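Local coordinates for protein fructose-bisphosphate aldolase (Plasmodium falciparum, PDB 4TR9) that belongs to the aldolase enzymes, builds a TIM barrel, is assembled here from four protein chains and carries the ligand 38D in a pocket, at residues D40-T43 with Q44-K47; E60-A63 with S64-L68; Q91-E94 with A95-M99; V119-P122 with C123-E126. All blocks are in the same frame, centred on the assembly; numbering follows the deposited sequence.

Overall arrangement
All four contacts are local ones, between residues close in sequence, and follow one another in the order 1 to 4 along one aldolase TIM barrel. Interaction 1 runs from the end of strand 35-39 into helix 43-52 and belongs to the pocket of 38D. Interaction 2, on the next helix, 59-70, touches it, with centres about 12 Å apart. Interaction 3, in the loop before helix 99-105, packs on helix 59-70 about 9 Å from interaction 2, centre to centre, so the first three lead outward from the pocket. Interaction 4, from the end of strand 118-120 into the loop before strand 128-130, is remote: its centre is about 24 Å from that of interaction 1, at a subunit interface.

Interaction 1 of 4, residues D40-T43 with Q44-K47; sequences DEST and QTIK. With 38D (N'-[(E)-(2,4-dichlorophenyl)methylidene]-3,4-dihydroxybenzohydrazide), chain K.
Thr45 OG1 meets two oxygens from directions about at right angles. Ser42 OG stands 2.5 Å from Thr45 OG1, a short hydrogen bond in which either hydroxyl could be the donor. O10 of the bound 38D is 3.1 Å from Thr45 OG1, but whether the threonine proton goes to it is not settled, because another acceptor competes. The hydroxyls meet because Ser42 OG is tucked between its own backbone N and carbonyl carbon (chi1 63°), while Thr45 OG1 sits beside its backbone N (chi1 -57°). The other branch of Thr45 turns to Glu41: Thr45 CG2 rests 3.8 Å from Glu41 CB, and the two side chains meet at about a right angle. Ile46 also crosses Glu41, and its CG2 methyl lies 3.3 Å from Ser42 O. That carbonyl is held mainly by Ile46 N, 2.8 Å from Ser42 O with a nearly straight N-H...O angle of 167°; Thr45 N adds a weak bond to the same oxygen. At the dihydroxyphenyl ring of the ligand, Asp40 OD1 takes a weak hydrogen bond from 38D O07, 3.3 Å away, and both carboxylate oxygens approach ring carbon C05. Asp40 OD2 has a salt bridge to Lys152, also in the pocket, whereas Glu41 OE2 is hydrogen-bonded to an aromatic side chain of a bound peptide. A loop that leaves the C-terminal end of barrel strand 35-39, starts helix 43-52 and touches a ligand is the classical beta-alpha loop of a TIM-barrel pocket.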
loop_
_atom_site.group_PDB
_atom_site.type_symbol
_atom_site.label_atom_id
_atom_site.label_comp_id
_atom_site.label_asym_id
_atom_site.label_seq_id
_atom_site.Cartn_x
_atom_site.Cartn_y
_atom_site.Cartn_z
ATOM N N ASP A 40 22.167 -2.749 -26.914
ATOM C CA ASP A 40 21.133 -3.775 -26.976
ATOM C C ASP A 40 19.904 -3.303 -27.744
ATOM O O ASP A 40 18.771 -3.530 -27.320
ATOM C CB ASP A 40 20.731 -4.208 -25.564
ATOM C CG ASP A 40 20.411 -3.033 -24.664
ATOM O OD1 ASP A 40 21.022 -1.959 -24.846
ATOM O OD2 ASP A 40 19.550 -3.183 -23.772
ATOM N N GLU A 41 20.133 -2.649 -28.878
ATOM C CA GLU A 41 19.041 -2.184 -29.725
ATOM C C GLU A 41 18.366 -3.356 -30.426
ATOM O O GLU A 41 19.036 -4.265 -30.916
ATOM C CB GLU A 41 19.545 -1.177 -30.763
ATOM C CG GLU A 41 20.154 0.090 -30.179
ATOM C CD GLU A 41 21.600 -0.092 -29.754
ATOM O OE1 GLU A 41 22.198 -1.132 -30.100
ATOM O OE2 GLU A 41 22.136 0.807 -29.073
ATOM N N SER A 42 17.037 -3.333 -30.472
ATOM C CA SER A 42 16.284 -4.376 -31.159
ATOM C C SER A 42 16.431 -4.232 -32.670
ATOM O O SER A 42 17.080 -3.303 -33.152
ATOM C CB SER A 42 14.807 -4.329 -30.761
ATOM O OG SER A 42 14.209 -3.105 -31.144
ATOM N N THR A 43 15.824 -5.154 -33.411
ATOM C CA THR A 43 15.926 -5.157 -34.866
ATOM C C THR A 43 15.327 -3.893 -35.477
ATOM O O THR A 43 15.936 -3.264 -36.342
ATOM C CB THR A 43 15.231 -6.388 -35.476
ATOM O OG1 THR A 43 15.756 -7.580 -34.880
ATOM C CG2 THR A 43 15.454 -6.436 -36.979
ATOM N N GLN A 44 14.136 -3.522 -35.020
ATOM C CA GLN A 44 13.466 -2.329 -35.523
ATOM C C GLN A 44 14.111 -1.058 -34.974
ATOM O O GLN A 44 13.977 0.017 -35.556
ATOM C CB GLN A 44 11.978 -2.358 -35.171
ATOM C CG GLN A 44 11.691 -2.357 -33.678
ATOM C CD GLN A 44 10.206 -2.343 -33.371
ATOM O OE1 GLN A 44 9.374 -2.499 -34.265
ATOM N NE2 GLN A 44 9.867 -2.154 -32.101
ATOM N N THR A 45 14.811 -1.191 -33.851
ATOM C CA THR A 45 15.482 -0.054 -33.228
ATOM C C THR A 45 16.798 0.256 -33.932
ATOM O O THR A 45 17.090 1.410 -34.246
ATOM C CB THR A 45 15.759 -0.306 -31.733
ATOM O OG1 THR A 45 14.529 -0.592 -31.057
ATOM C CG2 THR A 45 16.409 0.914 -31.100
ATOM N N ILE A 46 17.587 -0.785 -34.182
ATOM C CA ILE A 46 18.870 -0.630 -34.855
ATOM C C ILE A 46 18.660 -0.302 -36.333
ATOM O O ILE A 46 19.563 0.195 -37.005
ATOM C CB ILE A 46 19.738 -1.904 -34.718
ATOM C CG1 ILE A 46 21.207 -1.598 -35.019
ATOM C CG2 ILE A 46 19.214 -3.015 -35.614
ATOM C CD1 ILE A 46 21.823 -0.588 -34.078
ATOM N N LYS A 47 17.455 -0.573 -36.827
ATOM C CA LYS A 47 17.107 -0.277 -38.212
ATOM C C LYS A 47 17.103 1.225 -38.464
ATOM O O LYS A 47 17.669 1.700 -39.448
ATOM C CB LYS A 47 15.740 -0.864 -38.564
ATOM C CG LYS A 47 15.258 -0.488 -39.955
ATOM C CD LYS A 47 13.844 -0.976 -40.207
ATOM C CE LYS A 47 13.361 -0.553 -41.584
ATOM N NZ LYS A 47 14.205 -1.126 -42.668
HETATM N N12 38D K . 13.056 1.395 -28.222
HETATM C C13 38D K . 12.949 2.800 -28.499
HETATM C C15 38D K . 11.169 2.208 -30.144
HETATM C C17 38D K . 9.380 3.701 -30.694
HETATM C C20 38D K . 11.034 4.378 -29.098
HETATM C C01 38D K . 16.142 1.288 -25.205
HETATM C C02 38D K . 17.158 1.325 -24.250
HETATM O O03 38D K . 17.204 2.339 -23.269
HETATM C C04 38D K . 18.144 0.348 -24.264
HETATM C C05 38D K . 18.117 -0.655 -25.216
HETATM C C06 38D K . 17.110 -0.693 -26.164
HETATM O O07 38D K . 19.186 0.363 -23.308
HETATM C C08 38D K . 16.124 0.271 -26.152
HETATM C C09 38D K . 15.033 0.201 -27.224
HETATM O O10 38D K . 14.992 -0.752 -27.994
HETATM N N11 38D K . 14.092 1.285 -27.294
HETATM C C14 38D K . 11.675 3.145 -29.264
HETATM C C16 38D K . 10.016 2.482 -30.862
HETATM CL CL1 38D K . 7.933 4.020 -31.608
HETATM C C19 38D K . 9.878 4.651 -29.818
HETATM CL CL2 38D K . 11.645 5.588 -28.001
#

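Interaction 2 of 4, residues E60-A63 with S64-L68; sequences ENRA and SYRDL
Arg66 runs alongside Arg62, pointing the same way, on the closely packed side of helix 59-70. The backbone N of Arg66 lies 3.1 Å from Arg62 O with an N-H...O angle of 167°. In the conformer described, one of two deposited, Arg66 NE also reaches Arg62 O, at 3.2 Å, so this second grip is conditional. There the two donors come from opposite faces of the carbonyl plane, and Arg62 O sits at the edge of the guanidinium, in its plane. The Arg66 chain is bent at chi2 and chi3, the guanidinium planes are 88° apart, and Arg66 NH1 packs on Arg62 CB at 3.7 Å. Arg62 itself is paired with Glu87 and leans on Ile46 of helix 43-52.

The hydrated side is built differently. Ser64 OG, placed beside its own backbone N by a chi1 of -59°, donates to Glu60 O at 2.6 Å, and Ser64 N bonds to the same Glu60 O at 2.8 Å from the other face of that carbonyl. A water then donates to Asn61 OD1 (2.8 Å) and to Ser64 OG (3.0 Å), linking the two side chains across one turn. Asn61 ND2 is held separately, by Glu56 O. Chemically, each doubled carbonyl serves an i to i+4 helix bond and a side-chain donor together, so the serine hydroxyl and, in this conformer, the arginine NE have acceptors within their own helix.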
loop_
_atom_site.group_PDB
_atom_site.type_symbol
_atom_site.label_atom_id
_atom_site.label_comp_id
_atom_site.label_asym_id
_atom_site.label_seq_id
_atom_site.Cartn_x
_atom_site.Cartn_y
_atom_site.Cartn_z
ATOM N N GLU A 60 24.287 -9.300 -41.402
ATOM C CA GLU A 60 25.721 -9.108 -41.586
ATOM C C GLU A 60 26.154 -7.738 -41.080
ATOM O O GLU A 60 27.213 -7.602 -40.468
ATOM C CB GLU A 60 26.109 -9.269 -43.060
ATOM C CG GLU A 60 26.159 -10.711 -43.549
ATOM C CD GLU A 60 24.782 -11.309 -43.769
ATOM O OE1 GLU A 60 23.809 -10.537 -43.897
ATOM O OE2 GLU A 60 24.674 -12.553 -43.816
ATOM N N ASN A 61 25.332 -6.726 -41.335
ATOM C CA ASN A 61 25.641 -5.365 -40.912
ATOM C C ASN A 61 25.517 -5.184 -39.403
ATOM O O ASN A 61 26.319 -4.479 -38.790
ATOM C CB ASN A 61 24.738 -4.364 -41.631
ATOM C CG ASN A 61 25.044 -4.264 -43.110
ATOM O OD1 ASN A 61 26.134 -4.621 -43.556
ATOM N ND2 ASN A 61 24.083 -3.769 -43.881
ATOM N N ARG A 62 24.509 -5.816 -38.810
ATOM C CA ARG A 62 24.332 -5.767 -37.364
ATOM C C ARG A 62 25.510 -6.436 -36.668
ATOM O O ARG A 62 26.017 -5.936 -35.664
ATOM C CB ARG A 62 23.021 -6.438 -36.948
ATOM C CG ARG A 62 21.773 -5.702 -37.409
ATOM C CD ARG A 62 20.529 -6.247 -36.725
ATOM N NE ARG A 62 20.306 -7.657 -37.028
ATOM C CZ ARG A 62 19.551 -8.092 -38.032
ATOM N NH1 ARG A 62 19.402 -9.393 -38.235
ATOM N NH2 ARG A 62 18.945 -7.226 -38.832
ATOM N N ALA A 63 25.945 -7.565 -37.214
ATOM C CA ALA A 63 27.108 -8.266 -36.689
ATOM C C ALA A 63 28.367 -7.424 -36.874
ATOM O O ALA A 63 29.179 -7.300 -35.959
ATOM C CB ALA A 63 27.267 -9.617 -37.367
ATOM N N SER A 64 28.514 -6.840 -38.060
ATOM C CA SER A 64 29.679 -6.021 -38.380
ATOM C C SER A 64 29.773 -4.794 -37.478
ATOM O O SER A 64 30.859 -4.426 -37.030
ATOM C CB SER A 64 29.640 -5.585 -39.846
ATOM O OG SER A 64 29.620 -6.705 -40.713
ATOM N N TYR A 65 28.633 -4.167 -37.213
ATOM C CA TYR A 65 28.611 -2.955 -36.404
ATOM C C TYR A 65 28.961 -3.237 -34.949
ATOM O O TYR A 65 29.771 -2.529 -34.351
ATOM C CB TYR A 65 27.245 -2.274 -36.481
ATOM C CG TYR A 65 27.117 -1.114 -35.524
ATOM C CD1 TYR A 65 27.982 -0.033 -35.601
ATOM C CD2 TYR A 65 26.139 -1.105 -34.539
ATOM C CE1 TYR A 65 27.877 1.029 -34.726
ATOM C CE2 TYR A 65 26.024 -0.046 -33.661
ATOM C CZ TYR A 65 26.896 1.017 -33.760
ATOM O OH TYR A 65 26.790 2.076 -32.892
ATOM N N ARG A 66 28.345 -4.267 -34.379
ATOM C CA ARG A 66 28.607 -4.644 -32.994
ATOM C C ARG A 66 30.022 -5.189 -32.841
ATOM O O ARG A 66 30.605 -5.141 -31.760
ATOM C CB ARG A 66 27.582 -5.673 -32.512
ATOM C CG ARG A 66 26.518 -5.097 -31.588
ATOM C CD ARG A 66 25.700 -4.014 -32.274
ATOM N NE ARG A 66 24.629 -4.568 -33.095
ATOM C CZ ARG A 66 23.371 -4.704 -32.688
ATOM N NH1 ARG A 66 22.459 -5.219 -33.502
ATOM N NH2 ARG A 66 23.022 -4.322 -31.466
ATOM N N ASP A 67 30.572 -5.709 -33.935
ATOM C CA ASP A 67 31.952 -6.178 -33.946
ATOM C C ASP A 67 32.899 -4.988 -33.863
ATOM O O ASP A 67 33.957 -5.061 -33.239
ATOM C CB ASP A 67 32.241 -7.000 -35.204
ATOM C CG ASP A 67 33.722 -7.258 -35.405
ATOM O OD1 ASP A 67 34.248 -8.214 -34.798
ATOM O OD2 ASP A 67 34.361 -6.507 -36.173
ATOM N N LEU A 68 32.502 -3.891 -34.500
ATOM C CA LEU A 68 33.280 -2.660 -34.483
ATOM C C LEU A 68 33.352 -2.091 -33.073
ATOM O O LEU A 68 34.389 -1.585 -32.646
ATOM C CB LEU A 68 32.671 -1.634 -35.446
ATOM C CG LEU A 68 33.335 -0.264 -35.605
ATOM C CD1 LEU A 68 33.166 0.220 -37.030
ATOM C CD2 LEU A 68 32.752 0.757 -34.639
HETATM O O HOH W 1 28.707 -5.752 -43.451
#

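Interaction 3 of 4, residues Q91-E94 with A95-M99; sequences QKNE and AGVPM
Asn93 OD1 accepts two weak hydrogen bonds across the turn, from Val97 N and Gly96 N. Asn93 CG is folded between the backbone N and the carbonyl carbon (chi1 54°), which carries OD1 over the loop toward these amides. Val97 N lies 2.8 Å from Asn93 OD1 and Gly96 N lies 3.1 Å from the same Asn93 OD1; both bonds are weak because they are strongly bent. The amide's other end, ND2, is hydrogen-bonded to Asp67 of helix 59-70.

Backbone bonds form the second group. Asn93 N donates to Val97 O at 3.1 Å, nearly straight at 171°, and Met99 N donates to Gln91 O at 3.0 Å. Between them Lys92 and Pro98 make a single antiparallel bridge, a non-hydrogen-bonded pair. The loop is thus a small hairpin inserted between helix 86-89 and helix 99-105 on the outside of the barrel. Gly96 takes a positive phi of 106°, where a CB would jam against the preceding carbonyl oxygen, which accounts for glycine there.

Two CA-H...O contacts flank the bridge, one from each arm of the loop: Pro98 CA lies 3.4 Å from Gln91 O, and Lys92 CA lies 3.5 Å from Val97 O.

Van der Waals contacts come from Met99, bent at chi2 so that CE curls back over Asn93, 3.8 Å from Asn93 CB. Met99 CG lies 3.4 Å from Gln91 O, while Met99 and Gln91 both rest against Ala63.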
loop_
_atom_site.group_PDB
_atom_site.type_symbol
_atom_site.label_atom_id
_atom_site.label_comp_id
_atom_site.label_asym_id
_atom_site.label_seq_id
_atom_site.Cartn_x
_atom_site.Cartn_y
_atom_site.Cartn_z
ATOM N N GLN A 91 26.002 -14.517 -31.348
ATOM C CA GLN A 91 26.431 -14.158 -32.696
ATOM C C GLN A 91 27.952 -14.162 -32.837
ATOM O O GLN A 91 28.677 -13.952 -31.865
ATOM C CB GLN A 91 25.871 -12.785 -33.075
ATOM C CG GLN A 91 25.820 -12.517 -34.570
ATOM C CD GLN A 91 25.167 -11.190 -34.898
ATOM O OE1 GLN A 91 25.200 -10.254 -34.099
ATOM N NE2 GLN A 91 24.564 -11.104 -36.078
ATOM N N LYS A 92 28.425 -14.405 -34.056
ATOM C CA LYS A 92 29.856 -14.413 -34.336
ATOM C C LYS A 92 30.181 -13.498 -35.516
ATOM O O LYS A 92 29.381 -13.352 -36.441
ATOM C CB LYS A 92 30.339 -15.846 -34.600
ATOM C CG LYS A 92 31.042 -16.059 -35.932
ATOM C CD LYS A 92 30.089 -16.571 -37.000
ATOM C CE LYS A 92 29.620 -17.983 -36.691
ATOM N NZ LYS A 92 30.757 -18.942 -36.635
ATOM N N ASN A 93 31.358 -12.876 -35.473
ATOM C CA ASN A 93 31.775 -11.946 -36.523
ATOM C C ASN A 93 32.316 -12.639 -37.775
ATOM O O ASN A 93 32.032 -13.811 -38.022
ATOM C CB ASN A 93 32.828 -10.975 -35.979
ATOM C CG ASN A 93 34.018 -11.685 -35.351
ATOM O OD1 ASN A 93 34.258 -12.867 -35.597
ATOM N ND2 ASN A 93 34.772 -10.958 -34.536
ATOM N N GLU A 94 33.096 -11.901 -38.562
ATOM C CA GLU A 94 33.693 -12.439 -39.782
ATOM C C GLU A 94 34.736 -13.508 -39.482
ATOM O O GLU A 94 34.723 -14.585 -40.076
ATOM C CB GLU A 94 34.337 -11.323 -40.609
ATOM C CG GLU A 94 33.367 -10.512 -41.451
ATOM C CD GLU A 94 34.080 -9.591 -42.423
ATOM O OE1 GLU A 94 35.316 -9.448 -42.309
ATOM O OE2 GLU A 94 33.409 -9.014 -43.303
ATOM N N ALA A 95 35.639 -13.198 -38.557
ATOM C CA ALA A 95 36.751 -14.084 -38.230
ATOM C C ALA A 95 36.281 -15.402 -37.624
ATOM O O ALA A 95 37.016 -16.387 -37.618
ATOM C CB ALA A 95 37.717 -13.386 -37.283
ATOM N N GLY A 96 35.054 -15.419 -37.115
ATOM C CA GLY A 96 34.507 -16.615 -36.503
ATOM C C GLY A 96 34.456 -16.502 -34.992
ATOM O O GLY A 96 33.987 -17.411 -34.307
ATOM N N VAL A 97 34.941 -15.378 -34.474
ATOM C CA VAL A 97 34.956 -15.138 -33.037
ATOM C C VAL A 97 33.603 -14.641 -32.538
ATOM O O VAL A 97 33.062 -13.669 -33.065
ATOM C CB VAL A 97 36.036 -14.109 -32.647
ATOM C CG1 VAL A 97 36.010 -13.852 -31.148
ATOM C CG2 VAL A 97 37.410 -14.583 -33.086
ATOM N N PRO A 98 33.046 -15.319 -31.522
ATOM C CA PRO A 98 31.809 -14.871 -30.872
ATOM C C PRO A 98 31.946 -13.462 -30.305
ATOM O O PRO A 98 33.034 -13.078 -29.873
ATOM C CB PRO A 98 31.610 -15.897 -29.753
ATOM C CG PRO A 98 32.316 -17.116 -30.234
ATOM C CD PRO A 98 33.509 -16.614 -30.995
ATOM N N MET A 99 30.855 -12.704 -30.312
ATOM C CA MET A 99 30.867 -11.341 -29.794
ATOM C C MET A 99 31.182 -11.323 -28.303
ATOM O O MET A 99 31.753 -10.361 -27.791
ATOM C CB MET A 99 29.525 -10.657 -30.057
ATOM C CG MET A 99 29.154 -10.574 -31.527
ATOM S SD MET A 99 30.370 -9.657 -32.489
ATOM C CE MET A 99 29.731 -9.896 -34.144
#

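Interaction 4 of 4, residues V119-P122 with C123-E126; sequences VNIP and CTDE
Asn120 turns one face of its carboxamide to Glu126. Glu126 CA and CB lie on that same side, with Glu126 CA 3.4 Å from Asn120 OD1, so backbone and side-chain carbons cover the oxygen end. Glu126 O is also near, but as a second acceptor it offers no bond; Asn120 OD1 is instead hydrogen-bonded to Lys128.

Pro122 and Cys123 are the central residues of a type II beta turn from Ile121 to Thr124, and Cys123 takes the left-handed backbone (phi 63°) that such a turn needs at its third position. The puckered Pro122 ring places CB 4.5 Å from Cys123 SG, and Arg180 of the second subunit packs on the proline. The closing bond, Thr124 N to Ile121 O, is weak at 3.3 Å, and the place of that carbonyl is less sure. A water also donates to Thr124 O at 2.8 Å and probably bridges to Ile121 O. Both ends of the turn feed a beta hairpin, with strands 118-120 and 128-130 antiparallel and Ile121 bonded to Glu127 through the backbone.

On the apolar side Ile121 and Thr124 cross obliquely. Ile121 CG2 stands anti to the backbone N (chi1 to CG1 -59°), which sets that methyl 3.8 Å from Thr124 CG2, and both residues rest on Leu169 of helix 168-187. Beyond Thr124, an inverse gamma turn centred on Asp125 is closed by a weak 3.1 Å bond from Glu126 N to Thr124 O. Asp125 OD2 has salt bridges to Lys163 and Lys165, while Cys123 makes backbone hydrogen bonds to the second subunit.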
loop_
_atom_site.group_PDB
_atom_site.type_symbol
_atom_site.label_atom_id
_atom_site.label_comp_id
_atom_site.label_asym_id
_atom_site.label_seq_id
_atom_site.Cartn_x
_atom_site.Cartn_y
_atom_site.Cartn_z
ATOM N N VAL A 119 3.709 -2.416 -23.611
ATOM C CA VAL A 119 2.300 -2.619 -23.930
ATOM C C VAL A 119 1.444 -1.642 -23.125
ATOM O O VAL A 119 1.678 -1.444 -21.932
ATOM C CB VAL A 119 1.850 -4.072 -23.638
ATOM C CG1 VAL A 119 0.336 -4.195 -23.698
ATOM C CG2 VAL A 119 2.501 -5.040 -24.614
ATOM N N ASN A 120 0.467 -1.024 -23.785
ATOM C CA ASN A 120 -0.440 -0.087 -23.126
ATOM C C ASN A 120 -1.173 -0.703 -21.941
ATOM O O ASN A 120 -1.601 -1.855 -21.995
ATOM C CB ASN A 120 -1.464 0.455 -24.126
ATOM C CG ASN A 120 -0.873 1.478 -25.072
ATOM O OD1 ASN A 120 -0.017 2.273 -24.687
ATOM N ND2 ASN A 120 -1.331 1.466 -26.319
ATOM N N ILE A 121 -1.310 0.070 -20.870
ATOM C CA ILE A 121 -2.104 -0.348 -19.724
ATOM C C ILE A 121 -3.560 0.032 -19.944
ATOM O O ILE A 121 -3.862 1.192 -20.226
ATOM C CB ILE A 121 -1.610 0.291 -18.412
ATOM C CG1 ILE A 121 -0.150 -0.076 -18.148
ATOM C CG2 ILE A 121 -2.484 -0.144 -17.245
ATOM C CD1 ILE A 121 0.408 0.533 -16.878
ATOM N N PRO A 122 -4.469 -0.948 -19.831
ATOM C CA PRO A 122 -5.907 -0.682 -19.934
ATOM C C PRO A 122 -6.361 0.354 -18.911
ATOM O O PRO A 122 -5.756 0.458 -17.841
ATOM C CB PRO A 122 -6.538 -2.047 -19.650
ATOM C CG PRO A 122 -5.489 -3.030 -20.037
ATOM C CD PRO A 122 -4.183 -2.385 -19.675
ATOM N N CYS A 123 -7.398 1.114 -19.253
ATOM C CA CYS A 123 -7.953 2.149 -18.381
ATOM C C CYS A 123 -6.947 3.259 -18.084
ATOM O O CYS A 123 -7.042 3.937 -17.062
ATOM C CB CYS A 123 -8.457 1.534 -17.072
ATOM S SG CYS A 123 -9.649 0.196 -17.302
ATOM N N THR A 124 -5.980 3.435 -18.979
ATOM C CA THR A 124 -5.035 4.542 -18.884
ATOM C C THR A 124 -4.901 5.221 -20.240
ATOM O O THR A 124 -5.337 4.682 -21.256
ATOM C CB THR A 124 -3.639 4.084 -18.408
ATOM O OG1 THR A 124 -3.079 3.170 -19.359
ATOM C CG2 THR A 124 -3.723 3.413 -17.045
ATOM N N ASP A 125 -4.297 6.404 -20.252
ATOM C CA ASP A 125 -4.096 7.134 -21.498
ATOM C C ASP A 125 -2.777 6.730 -22.146
ATOM O O ASP A 125 -1.804 7.483 -22.121
ATOM C CB ASP A 125 -4.132 8.643 -21.252
ATOM C CG ASP A 125 -4.065 9.444 -22.537
ATOM O OD1 ASP A 125 -4.524 8.936 -23.582
ATOM O OD2 ASP A 125 -3.549 10.581 -22.503
ATOM N N GLU A 126 -2.761 5.526 -22.715
ATOM C CA GLU A 126 -1.598 4.990 -23.419
ATOM C C GLU A 126 -0.331 4.963 -22.565
ATOM O O GLU A 126 0.775 5.110 -23.084
ATOM C CB GLU A 126 -1.337 5.788 -24.700
ATOM C CG GLU A 126 -2.456 5.706 -25.724
ATOM C CD GLU A 126 -2.140 6.470 -26.995
ATOM O OE1 GLU A 126 -1.082 7.133 -27.045
ATOM O OE2 GLU A 126 -2.950 6.409 -27.943
HETATM O O HOH W 2 -4.665 2.442 -22.780
#